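Local coordinates for protein Zn-dependent hydrolase, glyoxylase (Echinicola vietnamensis, PDB 6T5K) that probably hydrolyses beta-lactam antibiotics, carbapenems among them, as a zinc-dependent class B metallo-beta-lactamase that opens the lactam ring with water, at residues A[40-48]-A[69-78]; A[96-104]-A[162-170]. One frame throughout, in Å; residues are numbered along the deposited sequence. Where two conformers were deposited one is given.

Interaction 1: A[40-48]-A[69-78]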
loop_
_atom_site.group_PDB
_atom_site.type_symbol
_atom_site.label_atom_id
_atom_site.label_comp_id
_atom_site.label_asym_id
_atom_site.label_seq_id
_atom_site.Cartn_x
_atom_site.Cartn_y
_atom_site.Cartn_z
ATOM N N TYR A 40 0.035 -9.776 -4.080
ATOM C CA TYR A 40 -0.812 -10.261 -3.008
ATOM C C TYR A 40 -1.336 -9.055 -2.238
ATOM O O TYR A 40 -0.665 -8.023 -2.130
ATOM C CB TYR A 40 0.007 -11.101 -2.017
ATOM C CG TYR A 40 0.696 -12.294 -2.616
ATOM C CD1 TYR A 40 1.749 -12.141 -3.523
ATOM C CD2 TYR A 40 0.265 -13.582 -2.325
ATOM C CE1 TYR A 40 2.358 -13.236 -4.099
ATOM C CE2 TYR A 40 0.895 -14.687 -2.865
ATOM C CZ TYR A 40 1.926 -14.503 -3.776
ATOM O OH TYR A 40 2.553 -15.589 -4.338
ATOM N N VAL A 41 -2.540 -9.178 -1.702
ATOM C CA VAL A 41 -3.075 -8.171 -0.796
ATOM C C VAL A 41 -3.006 -8.724 0.622
ATOM O O VAL A 41 -3.404 -9.870 0.867
ATOM C CB VAL A 41 -4.514 -7.784 -1.171
ATOM C CG1 VAL A 41 -5.038 -6.741 -0.230
ATOM C CG2 VAL A 41 -4.588 -7.320 -2.622
ATOM N N HIS A 42 -2.441 -7.954 1.547
ATOM C CA HIS A 42 -2.543 -8.286 2.960
ATOM C C HIS A 42 -3.625 -7.413 3.583
ATOM O O HIS A 42 -3.668 -6.203 3.352
ATOM C CB HIS A 42 -1.206 -8.235 3.691
ATOM C CG HIS A 42 -0.562 -6.889 3.817
ATOM N ND1 HIS A 42 -0.869 -6.019 4.845
ATOM C CD2 HIS A 42 0.505 -6.356 3.178
ATOM C CE1 HIS A 42 -0.039 -4.997 4.808
ATOM N NE2 HIS A 42 0.779 -5.164 3.781
ATOM N N VAL A 43 -4.496 -8.035 4.375
ATOM C CA VAL A 43 -5.676 -7.373 4.923
ATOM C C VAL A 43 -5.644 -7.530 6.429
ATOM O O VAL A 43 -5.588 -8.658 6.933
ATOM C CB VAL A 43 -6.982 -7.947 4.355
ATOM C CG1 VAL A 43 -8.172 -7.147 4.873
ATOM C CG2 VAL A 43 -6.976 -7.926 2.831
ATOM N N SER A 44 -5.684 -6.406 7.136
ATOM C CA SER A 44 -5.791 -6.362 8.592
ATOM C C SER A 44 -6.955 -5.449 8.967
ATOM O O SER A 44 -7.509 -4.738 8.128
ATOM C CB SER A 44 -4.477 -5.884 9.212
ATOM O OG SER A 44 -4.031 -4.671 8.638
ATOM N N PHE A 45 -7.381 -5.492 10.220
ATOM C CA PHE A 45 -8.666 -4.907 10.575
ATOM C C PHE A 45 -8.508 -3.900 11.696
ATOM O O PHE A 45 -7.764 -4.127 12.650
ATOM C CB PHE A 45 -9.664 -6.005 10.936
ATOM C CG PHE A 45 -9.871 -6.990 9.830
ATOM C CD1 PHE A 45 -9.065 -8.114 9.723
ATOM C CD2 PHE A 45 -10.840 -6.776 8.876
ATOM C CE1 PHE A 45 -9.238 -9.014 8.688
ATOM C CE2 PHE A 45 -11.025 -7.679 7.844
ATOM C CZ PHE A 45 -10.219 -8.797 7.752
ATOM N N LEU A 46 -9.215 -2.781 11.550
ATOM C CA LEU A 46 -9.100 -1.632 12.435
ATOM C C LEU A 46 -10.495 -1.271 12.916
ATOM O O LEU A 46 -11.376 -0.975 12.100
ATOM C CB LEU A 46 -8.495 -0.457 11.662
ATOM C CG LEU A 46 -8.027 0.765 12.446
ATOM C CD1 LEU A 46 -7.128 0.326 13.587
ATOM C CD2 LEU A 46 -7.322 1.744 11.512
ATOM N N ASP A 47 -10.699 -1.302 14.231
ATOM C CA ASP A 47 -11.961 -0.887 14.840
ATOM C C ASP A 47 -11.822 0.578 15.229
ATOM O O ASP A 47 -11.190 0.908 16.232
ATOM C CB ASP A 47 -12.297 -1.757 16.047
ATOM C CG ASP A 47 -13.000 -3.042 15.651
ATOM O OD1 ASP A 47 -13.225 -3.235 14.435
ATOM O OD2 ASP A 47 -13.326 -3.858 16.537
ATOM N N THR A 48 -12.428 1.461 14.443
ATOM C CA THR A 48 -12.207 2.891 14.564
ATOM C C THR A 48 -13.488 3.608 14.980
ATOM O O THR A 48 -14.602 3.085 14.855
ATOM C CB THR A 48 -11.695 3.486 13.243
ATOM O OG1 THR A 48 -11.363 4.865 13.448
ATOM C CG2 THR A 48 -12.757 3.370 12.162
ATOM N N VAL A 69 7.175 -5.325 0.557
ATOM C CA VAL A 69 5.887 -5.068 1.189
ATOM C C VAL A 69 5.550 -3.581 1.101
ATOM O O VAL A 69 6.396 -2.725 1.372
ATOM C CB VAL A 69 5.906 -5.544 2.650
ATOM C CG1 VAL A 69 4.588 -5.227 3.338
ATOM C CG2 VAL A 69 6.231 -7.023 2.727
ATOM N N PHE A 70 4.304 -3.292 0.746
ATOM C CA PHE A 70 3.746 -1.949 0.763
ATOM C C PHE A 70 2.744 -1.886 1.894
ATOM O O PHE A 70 1.751 -2.622 1.880
ATOM C CB PHE A 70 3.044 -1.619 -0.555
ATOM C CG PHE A 70 4.002 -1.319 -1.667
ATOM C CD1 PHE A 70 4.668 -2.339 -2.311
ATOM C CD2 PHE A 70 4.280 0.005 -2.042
ATOM C CE1 PHE A 70 5.565 -2.061 -3.304
ATOM C CE2 PHE A 70 5.193 0.260 -3.009
ATOM C CZ PHE A 70 5.807 -0.776 -3.667
ATOM N N ASP A 71 3.029 -1.008 2.853
ATOM C CA ASP A 71 2.280 -0.766 4.081
ATOM C C ASP A 71 2.440 -1.905 5.077
ATOM O O ASP A 71 2.492 -3.091 4.713
ATOM C CB ASP A 71 0.800 -0.496 3.839
ATOM C CG ASP A 71 0.531 0.891 3.284
ATOM O OD1 ASP A 71 1.486 1.638 2.990
ATOM O OD2 ASP A 71 -0.667 1.219 3.126
ATOM N N THR A 72 2.529 -1.534 6.319
ATOM C CA THR A 72 2.396 -2.509 7.386
ATOM C C THR A 72 0.938 -2.578 7.818
ATOM O O THR A 72 0.186 -1.612 7.643
ATOM C CB THR A 72 3.229 -2.114 8.605
ATOM O OG1 THR A 72 2.702 -0.933 9.222
ATOM C CG2 THR A 72 4.664 -1.848 8.226
ATOM N N PRO A 73 0.509 -3.705 8.371
ATOM C CA PRO A 73 -0.681 -3.678 9.226
ATOM C C PRO A 73 -0.551 -2.603 10.303
ATOM O O PRO A 73 0.552 -2.128 10.583
ATOM C CB PRO A 73 -0.726 -5.091 9.816
ATOM C CG PRO A 73 0.019 -5.952 8.793
ATOM C CD PRO A 73 1.122 -5.041 8.293
ATOM N N SER A 74 -1.660 -2.186 10.914
ATOM C CA SER A 74 -1.596 -1.092 11.885
ATOM C C SER A 74 -0.786 -1.456 13.120
ATOM O O SER A 74 -0.178 -0.581 13.758
ATOM C CB SER A 74 -3.008 -0.716 12.347
ATOM O OG SER A 74 -3.713 -0.050 11.313
ATOM N N THR A 75 -0.811 -2.715 13.516
ATOM C CA THR A 75 -0.230 -3.060 14.793
ATOM C C THR A 75 1.043 -3.866 14.594
ATOM O O THR A 75 1.247 -4.516 13.563
ATOM C CB THR A 75 -1.180 -3.870 15.671
ATOM O OG1 THR A 75 -1.168 -5.193 15.191
ATOM C CG2 THR A 75 -2.611 -3.337 15.666
ATOM N N SER A 76 1.906 -3.809 15.615
ATOM C CA SER A 76 3.119 -4.619 15.628
ATOM C C SER A 76 2.788 -6.099 15.519
ATOM O O SER A 76 3.444 -6.842 14.772
ATOM C CB SER A 76 3.888 -4.360 16.927
ATOM O OG SER A 76 4.706 -3.215 16.820
ATOM N N ASN A 77 1.782 -6.549 16.283
ATOM C CA ASN A 77 1.435 -7.960 16.311
ATOM C C ASN A 77 1.082 -8.433 14.924
ATOM O O ASN A 77 1.535 -9.487 14.480
ATOM C CB ASN A 77 0.240 -8.188 17.253
ATOM C CG ASN A 77 0.626 -8.231 18.701
ATOM O OD1 ASN A 77 1.758 -8.547 19.056
ATOM N ND2 ASN A 77 -0.340 -7.929 19.559
ATOM N N GLU A 78 0.252 -7.679 14.212
ATOM C CA GLU A 78 -0.166 -8.114 12.889
ATOM C C GLU A 78 0.981 -8.059 11.894
ATOM O O GLU A 78 1.050 -8.919 10.998
ATOM C CB GLU A 78 -1.312 -7.232 12.403
ATOM C CG GLU A 78 -2.552 -7.204 13.303
ATOM C CD GLU A 78 -3.418 -5.953 13.100
ATOM O OE1 GLU A 78 -4.562 -5.956 13.577
ATOM O OE2 GLU A 78 -2.969 -4.983 12.441
HETATM O O HOH W 1 -4.586 -2.522 10.291
#

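Interaction 2: A[96-104]-A[162-170]. With ZN (zinc ion), chain G; ZN (zinc ion), chain H.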
loop_
_atom_site.group_PDB
_atom_site.type_symbol
_atom_site.label_atom_id
_atom_site.label_comp_id
_atom_site.label_asym_id
_atom_site.label_seq_id
_atom_site.Cartn_x
_atom_site.Cartn_y
_atom_site.Cartn_z
ATOM N N VAL A 96 10.339 -2.650 2.941
ATOM C CA VAL A 96 8.970 -2.244 3.195
ATOM C C VAL A 96 8.831 -0.777 2.813
ATOM O O VAL A 96 9.760 0.016 3.008
ATOM C CB VAL A 96 8.541 -2.498 4.653
ATOM C CG1 VAL A 96 9.429 -1.748 5.645
ATOM C CG2 VAL A 96 7.077 -2.124 4.837
ATOM N N VAL A 97 7.675 -0.422 2.257
ATOM C CA VAL A 97 7.363 0.937 1.850
ATOM C C VAL A 97 6.141 1.403 2.630
ATOM O O VAL A 97 5.107 0.738 2.613
ATOM C CB VAL A 97 7.059 1.015 0.341
ATOM C CG1 VAL A 97 6.712 2.425 -0.075
ATOM C CG2 VAL A 97 8.237 0.494 -0.470
ATOM N N ALA A 98 6.238 2.569 3.268
ATOM C CA ALA A 98 5.091 3.194 3.928
ATOM C C ALA A 98 4.516 4.207 2.948
ATOM O O ALA A 98 5.206 5.161 2.573
ATOM C CB ALA A 98 5.508 3.922 5.198
ATOM N N THR A 99 3.285 3.983 2.501
ATOM C CA THR A 99 2.760 4.820 1.427
ATOM C C THR A 99 2.205 6.167 1.888
ATOM O O THR A 99 1.884 7.001 1.029
ATOM C CB THR A 99 1.757 4.057 0.545
ATOM O OG1 THR A 99 0.617 3.651 1.286
ATOM C CG2 THR A 99 2.429 2.864 -0.142
ATOM N N HIS A 100 2.049 6.389 3.182
ATOM C CA HIS A 100 1.918 7.728 3.759
ATOM C C HIS A 100 2.179 7.590 5.251
ATOM O O HIS A 100 2.494 6.502 5.744
ATOM C CB HIS A 100 0.608 8.477 3.437
ATOM C CG HIS A 100 -0.647 7.820 3.922
ATOM N ND1 HIS A 100 -1.271 6.804 3.234
ATOM C CD2 HIS A 100 -1.442 8.092 4.985
ATOM C CE1 HIS A 100 -2.363 6.437 3.886
ATOM N NE2 HIS A 100 -2.497 7.210 4.942
ATOM N N PHE A 101 2.072 8.694 5.972
ATOM C CA PHE A 101 2.535 8.711 7.361
ATOM C C PHE A 101 1.561 8.127 8.383
ATOM O O PHE A 101 1.924 8.030 9.557
ATOM C CB PHE A 101 2.920 10.136 7.785
ATOM C CG PHE A 101 1.751 11.037 8.099
ATOM C CD1 PHE A 101 1.136 11.783 7.088
ATOM C CD2 PHE A 101 1.294 11.171 9.411
ATOM C CE1 PHE A 101 0.083 12.624 7.381
ATOM C CE2 PHE A 101 0.238 12.044 9.709
ATOM C CZ PHE A 101 -0.377 12.750 8.686
ATOM N N HIS A 102 0.352 7.731 7.991
ATOM C CA HIS A 102 -0.623 7.255 8.968
ATOM C C HIS A 102 -0.284 5.837 9.468
ATOM O O HIS A 102 0.500 5.102 8.881
ATOM C CB HIS A 102 -2.017 7.231 8.358
ATOM C CG HIS A 102 -2.640 8.575 8.188
ATOM N ND1 HIS A 102 -3.686 8.796 7.314
ATOM C CD2 HIS A 102 -2.399 9.760 8.797
ATOM C CE1 HIS A 102 -4.059 10.058 7.395
ATOM N NE2 HIS A 102 -3.291 10.666 8.282
ATOM N N LEU A 103 -0.951 5.431 10.549
ATOM C CA LEU A 103 -0.608 4.163 11.213
ATOM C C LEU A 103 -0.996 2.920 10.411
ATOM O O LEU A 103 -0.374 1.865 10.599
ATOM C CB LEU A 103 -1.185 4.148 12.630
ATOM C CG LEU A 103 -0.494 5.129 13.587
ATOM C CD1 LEU A 103 -1.292 5.184 14.877
ATOM C CD2 LEU A 103 0.946 4.713 13.893
ATOM N N ASP A 104 -1.967 3.010 9.507
ATOM C CA ASP A 104 -2.283 1.872 8.641
ATOM C C ASP A 104 -1.316 1.751 7.465
ATOM O O ASP A 104 -1.568 0.977 6.526
ATOM C CB ASP A 104 -3.750 1.905 8.158
ATOM C CG ASP A 104 -4.140 3.194 7.421
ATOM O OD1 ASP A 104 -3.724 4.291 7.879
ATOM O OD2 ASP A 104 -4.912 3.100 6.398
ATOM N N GLY A 162 -3.432 14.140 -1.840
ATOM C CA GLY A 162 -4.782 13.631 -1.913
ATOM C C GLY A 162 -5.293 13.260 -0.543
ATOM O O GLY A 162 -5.667 14.114 0.259
ATOM N N HIS A 163 -5.290 11.965 -0.272
ATOM C CA HIS A 163 -5.640 11.484 1.058
ATOM C C HIS A 163 -4.761 12.127 2.121
ATOM O O HIS A 163 -5.238 12.507 3.199
ATOM C CB HIS A 163 -5.465 9.968 1.092
ATOM C CG HIS A 163 -5.588 9.396 2.458
ATOM N ND1 HIS A 163 -6.782 9.327 3.147
ATOM C CD2 HIS A 163 -4.651 8.880 3.280
ATOM C CE1 HIS A 163 -6.576 8.777 4.330
ATOM N NE2 HIS A 163 -5.293 8.495 4.435
ATOM N N THR A 164 -3.478 12.280 1.823
ATOM C CA THR A 164 -2.574 13.095 2.628
ATOM C C THR A 164 -1.653 13.867 1.684
ATOM O O THR A 164 -1.659 13.662 0.460
ATOM C CB THR A 164 -1.699 12.269 3.582
ATOM O OG1 THR A 164 -0.964 11.314 2.812
ATOM C CG2 THR A 164 -2.533 11.581 4.648
ATOM N N GLN A 165 -0.849 14.772 2.249
ATOM C CA GLN A 165 0.074 15.518 1.408
ATOM C C GLN A 165 1.194 14.660 0.853
ATOM O O GLN A 165 1.752 14.998 -0.199
ATOM C CB GLN A 165 0.695 16.691 2.152
ATOM C CG GLN A 165 1.461 16.327 3.421
ATOM C CD GLN A 165 2.223 17.481 3.970
ATOM O OE1 GLN A 165 1.838 18.072 4.968
ATOM N NE2 GLN A 165 3.303 17.812 3.335
ATOM N N ASP A 166 1.531 13.553 1.533
ATOM C CA ASP A 166 2.716 12.755 1.254
ATOM C C ASP A 166 2.409 11.421 0.574
ATOM O O ASP A 166 3.336 10.620 0.399
ATOM C CB ASP A 166 3.463 12.489 2.562
ATOM C CG ASP A 166 2.614 11.714 3.581
ATOM O OD1 ASP A 166 1.405 12.003 3.722
ATOM O OD2 ASP A 166 3.188 10.818 4.257
ATOM N N ASN A 167 1.161 11.152 0.267
ATOM C CA ASN A 167 0.831 9.837 -0.236
ATOM C C ASN A 167 1.498 9.452 -1.554
ATOM O O ASN A 167 1.609 10.250 -2.411
ATOM C CB ASN A 167 -0.677 9.557 -0.204
ATOM C CG ASN A 167 -1.524 10.619 -0.913
ATOM O OD1 ASN A 167 -2.690 10.754 -0.664
ATOM N ND2 ASN A 167 -0.945 11.278 -1.788
ATOM N N VAL A 168 1.935 8.202 -1.637
ATOM C CA VAL A 168 2.591 7.666 -2.816
ATOM C C VAL A 168 1.900 6.387 -3.235
ATOM O O VAL A 168 1.186 5.764 -2.450
ATOM C CB VAL A 168 4.102 7.408 -2.640
ATOM C CG1 VAL A 168 4.788 8.730 -2.368
ATOM C CG2 VAL A 168 4.353 6.453 -1.495
ATOM N N ILE A 169 2.152 5.986 -4.478
ATOM C CA ILE A 169 1.639 4.722 -4.983
ATOM C C ILE A 169 2.783 3.739 -5.173
ATOM O O ILE A 169 3.966 4.116 -5.291
ATOM C CB ILE A 169 0.765 4.852 -6.251
ATOM C CG1 ILE A 169 1.538 5.463 -7.421
ATOM C CG2 ILE A 169 -0.441 5.686 -5.908
ATOM C CD1 ILE A 169 2.436 4.482 -8.116
ATOM N N GLY A 170 2.397 2.463 -5.303
ATOM C CA GLY A 170 3.314 1.440 -5.758
ATOM C C GLY A 170 2.811 0.877 -7.070
ATOM O O GLY A 170 1.622 0.603 -7.217
HETATM ZN ZN ZN G . -4.308 7.497 5.874
HETATM ZN ZN ZN H . -6.090 4.598 5.125
HETATM O O HOH W 2 -5.221 5.958 6.510
HETATM O O HOH W 3 -7.815 5.959 4.455
#

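Interaction 1: A[40-48]-A[69-78]
In the alpha-beta/beta-alpha fold of the metallo-beta-lactamases, the turn leading from strand 66-70 into helix 76-88 is held against strand 39-48 largely by His42 and Ser44. The imidazole of His42 spans the gap and brings its NE2 between two successive carbonyls, 2.8 Å from Asp71 O and 3.3 Å from Phe70 O. Both hydrogen bonds are weak and bent, at 127° and 138°, as expected of one N-H shared by two acceptors. With CG between its own backbone N and carbonyl carbon (chi1 66°), the ring drops from the strand toward this turn. Its CE1 lies 3.7 Å from CD of Pro73, the two side chains crossing at about a right angle.

Two residues on, Ser44 OG rests 3.5 Å from Pro73 CB and bonds to a water 2.8 Å away, which in turn accepts from Ser74 N at 3.0 Å. The water thus bridges a strand side chain to the backbone of the turn. Thr75 OG1 caps helix 76-88 by accepting from Glu78 N; the return bond from Thr75 N to Glu78 OE2, which completes the capping box, is weak and belongs to one of two conformers. Leu46 closes over Ser74 through its methyl ends. Among the neighbouring elements, Leu82 of helix 76-88 packs on His42, while Leu30 of strand 30-34 reaches Pro73 and strand 54-63 pairs with strand 39-48.

Interaction 2: A[96-104]-A[162-170]
His100 and His163 each reach the same zinc ion through their own first torsion: in His100, CG sits between the backbone N and the carbonyl carbon (chi1 61°), which carries the ring to the metal, and in His163 the same end is served by CG anti to the backbone N (chi1 171°). The two side chains cross at about a right angle. This is the three-histidine site of class B beta-lactamases, built on the family's His-X-His-X-Asp motif. His100 NE2, His102 ND1 and His163 NE2 bind the zinc at 2.0 to 2.1 Å, and a water completes a four-ligand shell. The edge of His163 points at the face of His100 in an offset edge-to-face pair with planes 73° apart; CD2 of His163 lies above the His100 ring, offset toward its rim. His102 uses ND1 where the other two use NE2, leaving its own NE2 to hydrogen-bond Asp196, a second-shell carboxylate that fixes the ring's rotation. The metal-bound water binds both zinc ions. It also donates to Asp104 OD1, while Asp104 OD2 binds the second zinc with Cys182 and His223.

Thr164 packs against both histidines, its CG2 3.5 Å from His102 CE1 and its OG1 3.3 Å from His100 CB. That hydroxyl donates to Asp166 OD1 from above the carboxylate plane. Asp166 in turn abuts the edge of Phe101, OD1 lying 3.4 Å from CD1; Thr125 binds its OD2. At the far end, Val168 N donates to Thr99 O over 2.9 Å, in the carbonyl plane, while Asn167 CA brings a C-H to the same oxygen at 3.3 Å.

Overall arrangement
Interactions 1 and 2 show how a metal-binding loop can be steadied from the adjoining strand: 66-70 and 92-98 are neighbours in one sheet, the zinc-binding loop follows 92-98, and the turn after 66-70 braces it through Asp71. Their centres are 13 Å apart, yet this residue joins them directly. Its backbone N lies 2.7 Å from Val97 O, and its carboxylate OD1 is 2.8 Å from Thr99 OG1, both probable hydrogen bonds. The residue whose carbonyl receives His42 in interaction 1 therefore also ties down the start of the loop in interaction 2. Asp71's side chain is about 7 Å from a zinc ion, and that of Ser74 about 4 Å from that of Asp104, placing interaction 1 beside the zinc site.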